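Local coordinates for trwC protein (Escherichia coli, PDB 4PCB), which is the amino-terminal relaxase domain of a longer conjugation protein that probably nicks plasmid DNA and binds the cut strand, at residues T152-D157 / L264-K269; Q97-G102 / P158-H163; M5-Q10 / G83-F88. All coordinates share one frame; numbering follows the deposited sequence.

The three contacts are linked through the part of this relaxase domain that holds the histidine metal site. Contact 2 holds His-161 and His-163, two of the three histidines known to bind zinc or copper; here they hold a phosphate ion. Contact 1 lies about 15 Å from it, centre to centre, and the two touch where Ser-153 CB packs on Gln-159 CB at 3.8 Å. Contact 3, with its centre about 22 Å from that of contact 2, reaches the site through the sheet: Asp-85 OD2 lies 3.1 Å from His-163 ND1, a probable hydrogen bond. All three come close to the bound DNA. Contacts 1 and 3 do not touch, their nearest atoms being about 9 Å apart.

Contact 1: residues T152-D157 / L264-K269; sequences TSRERD and LSRAKK. With nucleotides of chain B.
Arg-154 reaches out of a type I beta turn, Ser-153 to Arg-156, and lays its side chain across the backbone of Ala-267. The turn is in the loop that joins two strands of the relaxase sheet, 145-150 and 161-171, and segment 264-269 is an irregular run before helix 275-285. With CG anti to the backbone N (chi1 163°) and bends at chi2 and chi3, the arginine brings CD to 3.3 Å from Ala-267 N. Ala-267 O then sits over one guanidinium face, displaced toward its rim. Lys-269 meets the same group at the edge: its NZ is near the plane and 2.9 Å from Arg-154 NH1, two like-charged donors that cannot bond to each other, so the exact placing of these ends is probably less certain than that of the chain behind them. Arg-266 runs beside Arg-154 and points the same way, the two guanidinium planes 66° apart.

Glu-155 brings OE1 to 3.5 Å from Ala-267 CB. Arg-156, extended from CG to NE, turns an edge of its guanidinium to Lys-269 O, with NH2 3.7 Å away. Lys-234 of helix 234-245 holds the turn and the residue after it, by a hydrogen bond to Glu-155 O and a salt bridge to Asp-157.

With an alanine here in place of Arg-154 the chain beyond CB is gone, which would probably uncover the Ala-267 backbone and take the packing off Lys-269 CG.

The turn also meets the DNA strand of chain B. Arg-154 CB packs 3.3 Å from OP1 of DG23, and next to it Ser-153 OG gives a weak hydrogen bond, 3.4 Å long, to O3' of DT22.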
# COMPACT_ATOMS: atom_id res chain seq x y z
N THR A 152 0.39 6.90 -10.11
CA THR A 152 0.26 6.20 -11.39
C THR A 152 0.41 4.69 -11.28
O THR A 152 0.69 4.16 -10.20
CB THR A 152 1.25 6.76 -12.44
OG1 THR A 152 0.78 6.45 -13.76
CG2 THR A 152 2.64 6.18 -12.25
N SER A 153 0.22 4.00 -12.40
CA SER A 153 0.44 2.56 -12.47
C SER A 153 1.33 2.21 -13.65
O SER A 153 1.89 3.10 -14.29
CB SER A 153 -0.89 1.81 -12.57
OG SER A 153 -0.67 0.41 -12.61
N ARG A 154 1.46 0.92 -13.94
CA ARG A 154 2.34 0.46 -15.01
C ARG A 154 1.95 1.01 -16.38
O ARG A 154 2.80 1.38 -17.18
CB ARG A 154 2.39 -1.07 -15.04
CG ARG A 154 2.92 -1.67 -16.33
CD ARG A 154 3.99 -2.71 -16.07
NE ARG A 154 5.33 -2.13 -16.09
CZ ARG A 154 6.43 -2.75 -15.69
NH1 ARG A 154 7.60 -2.14 -15.74
NH2 ARG A 154 6.36 -4.00 -15.23
N GLU A 155 0.65 1.07 -16.65
CA GLU A 155 0.17 1.54 -17.94
C GLU A 155 -0.15 3.02 -17.76
O GLU A 155 -0.84 3.63 -18.59
CB GLU A 155 -1.04 0.73 -18.37
CG GLU A 155 -1.12 0.34 -19.84
CD GLU A 155 0.09 -0.40 -20.37
OE1 GLU A 155 0.65 -1.27 -19.67
OE2 GLU A 155 0.47 -0.12 -21.53
N ARG A 156 0.43 3.56 -16.70
CA ARG A 156 0.28 4.95 -16.24
C ARG A 156 -1.14 5.49 -16.29
O ARG A 156 -1.41 6.59 -16.78
CB ARG A 156 1.28 5.88 -16.96
CG ARG A 156 2.58 5.89 -16.14
CD ARG A 156 3.39 7.17 -16.24
NE ARG A 156 4.71 6.98 -15.63
CZ ARG A 156 5.75 6.39 -16.21
NH1 ARG A 156 5.66 5.93 -17.46
NH2 ARG A 156 6.89 6.28 -15.55
N ASP A 157 -2.06 4.68 -15.77
CA ASP A 157 -3.42 5.11 -15.56
C ASP A 157 -3.46 5.82 -14.22
O ASP A 157 -2.74 5.42 -13.30
CB ASP A 157 -4.36 3.90 -15.51
CG ASP A 157 -4.53 3.24 -16.86
OD1 ASP A 157 -5.00 3.91 -17.80
OD2 ASP A 157 -4.19 2.04 -16.98
N LEU A 264 3.83 -10.43 -16.08
CA LEU A 264 3.85 -10.72 -17.51
C LEU A 264 2.91 -9.83 -18.33
O LEU A 264 2.94 -9.88 -19.55
CB LEU A 264 3.52 -12.21 -17.73
CG LEU A 264 4.33 -13.19 -16.86
CD1 LEU A 264 3.63 -14.53 -16.78
CD2 LEU A 264 5.78 -13.37 -17.32
N SER A 265 2.10 -9.02 -17.66
CA SER A 265 1.39 -7.94 -18.34
C SER A 265 2.22 -6.66 -18.17
O SER A 265 1.70 -5.63 -17.73
CB SER A 265 -0.03 -7.78 -17.81
OG SER A 265 -0.75 -9.00 -17.92
N ARG A 266 3.51 -6.76 -18.51
CA ARG A 266 4.46 -5.66 -18.32
C ARG A 266 4.44 -4.64 -19.43
O ARG A 266 3.98 -4.93 -20.53
CB ARG A 266 5.91 -6.17 -18.23
CG ARG A 266 6.16 -7.55 -17.69
CD ARG A 266 7.59 -7.98 -17.94
NE ARG A 266 7.69 -9.05 -18.92
CZ ARG A 266 8.78 -9.29 -19.65
NH1 ARG A 266 9.86 -8.53 -19.52
NH2 ARG A 266 8.79 -10.30 -20.52
N ALA A 267 4.90 -3.43 -19.12
CA ALA A 267 5.18 -2.45 -20.17
C ALA A 267 6.55 -1.83 -19.92
O ALA A 267 7.31 -2.30 -19.06
CB ALA A 267 4.09 -1.36 -20.22
N LYS A 268 6.86 -0.78 -20.67
CA LYS A 268 8.09 -0.02 -20.50
C LYS A 268 7.84 1.13 -19.53
O LYS A 268 6.93 1.95 -19.73
CB LYS A 268 8.60 0.49 -21.86
CG LYS A 268 8.87 -0.65 -22.87
CD LYS A 268 9.37 -0.19 -24.25
CE LYS A 268 8.35 0.69 -24.96
NZ LYS A 268 7.15 -0.10 -25.35
N LYS A 269 8.66 1.22 -18.49
CA LYS A 269 8.46 2.23 -17.44
C LYS A 269 8.92 3.61 -17.91
O LYS A 269 9.59 4.33 -17.15
CB LYS A 269 9.20 1.83 -16.15
CG LYS A 269 8.52 0.71 -15.36
CD LYS A 269 9.31 0.28 -14.12
CE LYS A 269 10.64 -0.35 -14.54
NZ LYS A 269 10.47 -1.55 -15.43
P DG B 23 0.40 -2.82 -11.32
OP1 DG B 23 0.44 -2.38 -12.74
OP2 DG B 23 0.56 -4.26 -10.99
O5' DG B 23 1.49 -2.00 -10.49
C5' DG B 23 2.34 -2.66 -9.54
C4' DG B 23 2.36 -1.87 -8.25
O4' DG B 23 1.00 -1.68 -7.79
C3' DG B 23 3.09 -2.55 -7.09
O3' DG B 23 4.46 -2.12 -7.04
C2' DG B 23 2.32 -2.06 -5.88
C1' DG B 23 0.89 -2.02 -6.41
N9 DG B 23 0.19 -3.29 -6.31
C8 DG B 23 0.75 -4.51 -6.01
N7 DG B 23 -0.13 -5.48 -5.99
C5 DG B 23 -1.33 -4.86 -6.29
C6 DG B 23 -2.64 -5.40 -6.41
O6 DG B 23 -3.01 -6.57 -6.27
N1 DG B 23 -3.57 -4.42 -6.73
C2 DG B 23 -3.29 -3.09 -6.91
N2 DG B 23 -4.33 -2.30 -7.21
N3 DG B 23 -2.07 -2.57 -6.80
C4 DG B 23 -1.15 -3.51 -6.49
P DT B 22 -6.13 -0.61 -13.11
OP1 DT B 22 -5.32 0.56 -13.53
OP2 DT B 22 -6.78 -1.47 -14.13
O5' DT B 22 -5.22 -1.54 -12.17
C5' DT B 22 -4.11 -0.98 -11.46
C4' DT B 22 -3.41 -2.04 -10.63
O4' DT B 22 -4.33 -3.10 -10.29
C3' DT B 22 -2.21 -2.71 -11.31
O3' DT B 22 -0.98 -2.33 -10.69
C2' DT B 22 -2.46 -4.20 -11.13
C1' DT B 22 -3.55 -4.27 -10.09
N1 DT B 22 -4.44 -5.45 -10.19
C2 DT B 22 -4.02 -6.61 -9.59
O2 DT B 22 -2.97 -6.70 -8.98
N3 DT B 22 -4.88 -7.67 -9.72
C4 DT B 22 -6.09 -7.68 -10.39
O4 DT B 22 -6.75 -8.71 -10.43
C5 DT B 22 -6.46 -6.43 -11.01
C7 DT B 22 -7.76 -6.35 -11.75
C6 DT B 22 -5.63 -5.39 -10.88

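Contact 2: residues Q97-G102 / P158-H163. With PO4 (phosphate ion), chain E; nucleotides of chain B.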
# COMPACT_ATOMS: atom_id res chain seq x y z
N GLN A 97 -11.03 11.44 -10.02
CA GLN A 97 -11.53 12.69 -9.46
C GLN A 97 -10.41 13.40 -8.70
O GLN A 97 -10.45 14.61 -8.48
CB GLN A 97 -12.69 12.42 -8.50
CG GLN A 97 -13.59 13.63 -8.20
CD GLN A 97 -14.74 13.78 -9.14
OE1 GLN A 97 -15.35 12.79 -9.54
NE2 GLN A 97 -15.07 15.03 -9.47
N ALA A 98 -9.39 12.63 -8.33
CA ALA A 98 -8.28 13.19 -7.57
C ALA A 98 -7.15 13.59 -8.50
O ALA A 98 -6.53 14.64 -8.30
CB ALA A 98 -7.79 12.20 -6.53
N LEU A 99 -6.90 12.80 -9.52
CA LEU A 99 -5.76 13.06 -10.38
C LEU A 99 -6.20 13.73 -11.65
O LEU A 99 -5.57 14.69 -12.09
CB LEU A 99 -4.99 11.77 -10.66
CG LEU A 99 -4.56 11.07 -9.37
CD1 LEU A 99 -3.98 9.70 -9.67
CD2 LEU A 99 -3.56 11.90 -8.52
N VAL A 100 -7.30 13.28 -12.24
CA VAL A 100 -7.75 13.93 -13.47
C VAL A 100 -8.51 15.25 -13.20
O VAL A 100 -8.22 16.26 -13.83
CB VAL A 100 -8.65 13.03 -14.29
CG1 VAL A 100 -9.00 13.71 -15.59
CG2 VAL A 100 -7.95 11.70 -14.56
N ALA A 101 -9.46 15.24 -12.27
CA ALA A 101 -10.15 16.48 -11.91
C ALA A 101 -9.22 17.36 -11.13
O ALA A 101 -9.18 18.57 -11.33
CB ALA A 101 -11.41 16.21 -11.12
N GLY A 102 -8.48 16.74 -10.22
CA GLY A 102 -7.49 17.43 -9.41
C GLY A 102 -8.14 17.91 -8.15
O GLY A 102 -8.23 19.12 -7.89
N PRO A 158 -4.28 6.85 -14.08
CA PRO A 158 -4.41 7.48 -12.77
C PRO A 158 -4.73 6.41 -11.73
O PRO A 158 -5.85 5.90 -11.70
CB PRO A 158 -5.59 8.42 -12.96
CG PRO A 158 -5.51 8.81 -14.39
CD PRO A 158 -4.99 7.61 -15.13
N GLN A 159 -3.75 6.06 -10.90
CA GLN A 159 -3.93 5.01 -9.91
C GLN A 159 -3.35 5.40 -8.56
O GLN A 159 -2.18 5.17 -8.29
CB GLN A 159 -3.29 3.71 -10.39
CG GLN A 159 -3.40 2.56 -9.40
CD GLN A 159 -4.82 2.09 -9.21
OE1 GLN A 159 -5.77 2.71 -9.68
NE2 GLN A 159 -4.98 0.97 -8.51
N LEU A 160 -4.20 5.98 -7.71
CA LEU A 160 -3.82 6.33 -6.35
C LEU A 160 -3.59 5.08 -5.51
O LEU A 160 -4.44 4.21 -5.42
CB LEU A 160 -4.88 7.21 -5.72
CG LEU A 160 -4.59 8.68 -6.02
CD1 LEU A 160 -5.72 9.53 -5.52
CD2 LEU A 160 -3.29 9.08 -5.37
N HIS A 161 -2.40 5.01 -4.94
CA HIS A 161 -2.00 3.90 -4.09
C HIS A 161 -0.89 4.35 -3.15
O HIS A 161 -0.05 5.19 -3.52
CB HIS A 161 -1.57 2.71 -4.95
CG HIS A 161 -0.50 3.02 -5.96
ND1 HIS A 161 -0.71 3.87 -7.03
CD2 HIS A 161 0.77 2.58 -6.08
CE1 HIS A 161 0.39 3.94 -7.75
NE2 HIS A 161 1.30 3.18 -7.20
N THR A 162 -0.88 3.83 -1.93
CA THR A 162 0.12 4.27 -0.94
C THR A 162 0.90 3.12 -0.37
O THR A 162 0.31 2.16 0.10
CB THR A 162 -0.53 5.04 0.23
OG1 THR A 162 -1.33 6.14 -0.27
CG2 THR A 162 0.56 5.56 1.18
N HIS A 163 2.22 3.20 -0.41
CA HIS A 163 3.06 2.14 0.14
C HIS A 163 3.35 2.29 1.63
O HIS A 163 4.16 3.12 2.03
CB HIS A 163 4.38 2.07 -0.65
CG HIS A 163 4.20 1.57 -2.05
ND1 HIS A 163 4.26 0.23 -2.37
CD2 HIS A 163 3.89 2.21 -3.19
CE1 HIS A 163 4.04 0.08 -3.66
NE2 HIS A 163 3.81 1.27 -4.19
P PO4 E . 4.60 1.87 -7.73
O1 PO4 E . 6.01 1.56 -7.29
O2 PO4 E . 4.38 3.36 -7.81
O3 PO4 E . 3.68 1.21 -6.74
O4 PO4 E . 4.34 1.29 -9.11
P DT B 21 -12.46 -2.61 -10.80
OP1 DT B 21 -13.36 -1.45 -10.67
OP2 DT B 21 -12.82 -3.73 -11.70
O5' DT B 21 -11.02 -2.07 -11.22
C5' DT B 21 -10.89 -0.88 -12.02
C4' DT B 21 -9.63 -0.14 -11.66
O4' DT B 21 -9.71 0.31 -10.28
C3' DT B 21 -8.34 -0.96 -11.75
O3' DT B 21 -7.26 -0.10 -12.11
C2' DT B 21 -8.15 -1.44 -10.33
C1' DT B 21 -8.61 -0.22 -9.55
N1 DT B 21 -9.05 -0.50 -8.17
C2 DT B 21 -8.09 -0.52 -7.18
O2 DT B 21 -6.91 -0.34 -7.40
N3 DT B 21 -8.58 -0.77 -5.92
C4 DT B 21 -9.89 -0.99 -5.56
O4 DT B 21 -10.17 -1.20 -4.38
C5 DT B 21 -10.85 -0.95 -6.64
C7 DT B 21 -12.29 -1.18 -6.34
C6 DT B 21 -10.38 -0.71 -7.87
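The imidazole rings of His-161 and His-163 both turn an edge, not a face, to the same phosphate ion. His-163 NE2 donates to phosphate O3 at 2.6 Å, with that oxygen near the ring plane; His-161 NE2 donates to O2 at 3.1 Å in a fairly straight bond (159°) and only weakly to O3. O3 is thus shared by the two rings. Tyr-18 stacks on the His-163 ring, and His-150 meets it with the planes almost perpendicular. His-161 takes the cramped torsion in which CG lies between the backbone N and the carbonyl carbon (chi1 55°), and from there its NE2 edge reaches the ion.

The other flat group is the amide of Gln-159, a side chain that starts away from segment 97-102. Its NE2 donates to O2 of thymidine DT21 of chain B at 2.6 Å, while OE1 is held by Lys-92.

The two segments themselves meet mainly through apolar side chains. Leu-99 is the central one: its CD1 lies against Pro-158 CA and, at 3.8 Å, against Leu-160 CG. On one side of it Ala-98 CB packs on Leu-160 CD1 at 3.5 Å; on another, Val-100 CG2 meets Pro-158 CG at 3.8 Å. Trp-281 of helix 275-285 touches Leu-99, Val-100 and Pro-158 and adds to this core, in which the last part of helix 92-100 packs on residues 158-160, leading into strand 161-171.

His-161 and His-163 correspond to the paired histidines of the HUH motif, with threonine at the middle position. With His-150, they are seen holding zinc or copper in other crystals; the phosphate, probably from the crystallisation liquor, takes their NE2 atoms, consistent with where a metal would bind.

Contact 3: residues M5-Q10 / G83-F88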
# COMPACT_ATOMS: atom_id res chain seq x y z
N MET A 5 2.89 -7.32 0.66
CA MET A 5 4.07 -8.13 0.35
C MET A 5 5.17 -7.96 1.37
O MET A 5 5.69 -6.86 1.58
CB MET A 5 4.60 -7.78 -1.03
CG MET A 5 5.52 -8.85 -1.58
SD MET A 5 6.18 -8.27 -3.13
CE MET A 5 6.68 -6.62 -2.64
N VAL A 6 5.53 -9.09 1.96
CA VAL A 6 6.61 -9.14 2.92
C VAL A 6 7.94 -8.88 2.20
O VAL A 6 8.27 -9.59 1.25
CB VAL A 6 6.57 -10.50 3.60
CG1 VAL A 6 5.54 -10.53 4.71
CG2 VAL A 6 6.19 -11.56 2.56
N LEU A 7 8.68 -7.86 2.63
CA LEU A 7 9.86 -7.39 1.89
C LEU A 7 11.20 -7.95 2.36
O LEU A 7 11.55 -7.81 3.52
CB LEU A 7 9.96 -5.87 1.93
CG LEU A 7 8.84 -4.99 1.40
CD1 LEU A 7 9.12 -3.53 1.70
CD2 LEU A 7 8.71 -5.22 -0.07
N THR A 8 11.97 -8.50 1.41
CA THR A 8 13.29 -9.12 1.62
C THR A 8 14.49 -8.28 1.13
O THR A 8 14.33 -7.15 0.67
CB THR A 8 13.38 -10.47 0.92
OG1 THR A 8 12.65 -10.41 -0.31
CG2 THR A 8 12.81 -11.57 1.76
N ARG A 9 15.69 -8.88 1.21
CA ARG A 9 16.94 -8.30 0.71
C ARG A 9 16.94 -7.99 -0.78
O ARG A 9 17.54 -7.01 -1.21
CB ARG A 9 18.10 -9.27 0.93
CG ARG A 9 18.32 -9.79 2.33
CD ARG A 9 19.22 -11.04 2.28
NE ARG A 9 20.25 -11.07 3.32
CZ ARG A 9 20.60 -12.17 3.99
NH1 ARG A 9 20.00 -13.33 3.73
NH2 ARG A 9 21.54 -12.12 4.92
N GLN A 10 16.25 -8.83 -1.55
CA GLN A 10 16.24 -8.75 -3.02
C GLN A 10 15.55 -7.50 -3.49
O GLN A 10 15.71 -7.10 -4.63
CB GLN A 10 15.56 -9.97 -3.66
CG GLN A 10 16.19 -11.34 -3.38
CD GLN A 10 16.25 -11.70 -1.92
OE1 GLN A 10 15.48 -11.18 -1.11
NE2 GLN A 10 17.17 -12.58 -1.56
N GLY A 83 10.95 -5.85 5.93
CA GLY A 83 9.69 -5.26 6.35
C GLY A 83 8.47 -5.80 5.64
O GLY A 83 8.53 -6.86 5.02
N LEU A 84 7.35 -5.09 5.75
CA LEU A 84 6.11 -5.45 5.07
C LEU A 84 5.55 -4.24 4.32
O LEU A 84 5.42 -3.15 4.87
CB LEU A 84 5.05 -5.96 6.06
CG LEU A 84 3.62 -6.32 5.59
CD1 LEU A 84 3.50 -7.67 4.84
CD2 LEU A 84 2.63 -6.24 6.75
N ASP A 85 5.21 -4.44 3.05
CA ASP A 85 4.63 -3.40 2.21
C ASP A 85 3.11 -3.56 2.25
O ASP A 85 2.58 -4.56 1.77
CB ASP A 85 5.17 -3.54 0.77
CG ASP A 85 4.85 -2.35 -0.10
OD1 ASP A 85 3.67 -2.13 -0.44
OD2 ASP A 85 5.80 -1.62 -0.48
N LEU A 86 2.42 -2.62 2.90
CA LEU A 86 0.96 -2.59 2.86
C LEU A 86 0.54 -1.49 1.91
O LEU A 86 0.60 -0.30 2.24
CB LEU A 86 0.35 -2.38 4.25
CG LEU A 86 0.56 -3.55 5.21
CD1 LEU A 86 -0.24 -3.42 6.48
CD2 LEU A 86 0.20 -4.85 4.48
N THR A 87 0.17 -1.87 0.69
CA THR A 87 -0.19 -0.92 -0.34
C THR A 87 -1.70 -0.68 -0.33
O THR A 87 -2.49 -1.62 -0.45
CB THR A 87 0.27 -1.41 -1.72
OG1 THR A 87 1.58 -2.00 -1.60
CG2 THR A 87 0.29 -0.27 -2.72
N PHE A 88 -2.13 0.55 -0.11
CA PHE A 88 -3.56 0.87 -0.07
C PHE A 88 -4.04 1.44 -1.37
O PHE A 88 -3.95 2.65 -1.62
CB PHE A 88 -3.85 1.83 1.08
CG PHE A 88 -3.75 1.20 2.42
CD1 PHE A 88 -2.52 1.02 3.03
CD2 PHE A 88 -4.88 0.77 3.08
CE1 PHE A 88 -2.42 0.43 4.25
CE2 PHE A 88 -4.79 0.19 4.29
CZ PHE A 88 -3.57 0.02 4.89
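Leu-7 N donates to Gly-83 O at 2.6 Å, the shortest of the bonds between these two antiparallel strands. It is fairly straight at nitrogen (160°), but the donor stands 36° out of the carbonyl plane. Leu-7 and Gly-83 form a hydrogen-bonded pair, as do Met-5 and Asp-85: Asp-85 N gives to Met-5 O at 2.9 Å, and Met-5 N returns a bond to Asp-85 O at 3.0 Å in the carbonyl plane.

Between them Val-6 and Leu-84 make the non-hydrogen-bonded pair, where the side chains do the meeting. Leu-84 has CG anti to the backbone N (chi1 176°), which carries CD1 back across the strands to 3.5 Å from Val-6 CG1. Val-6 also packs on a thymine base of the bound DNA. The other face of the sheet carries Leu-7, whose CG lies 4.0 Å from Asp-85 CB. At the backbone angles of its partner Gly-83 a CB would run into the carbonyl O of the residue before, so glycine is what fits.

Asp-85 spends its carboxylate beyond the pair, OD2 accepting from ND1 of the metal-site residue His-163, which probably fixes how that ring is turned.

Strand 81-89 is thus an interior strand of the sheet, paired with strands 2-8 and 161-171, while Phe-88 packs on Val-114, Thr-117 and Leu-118 of helix 104-122.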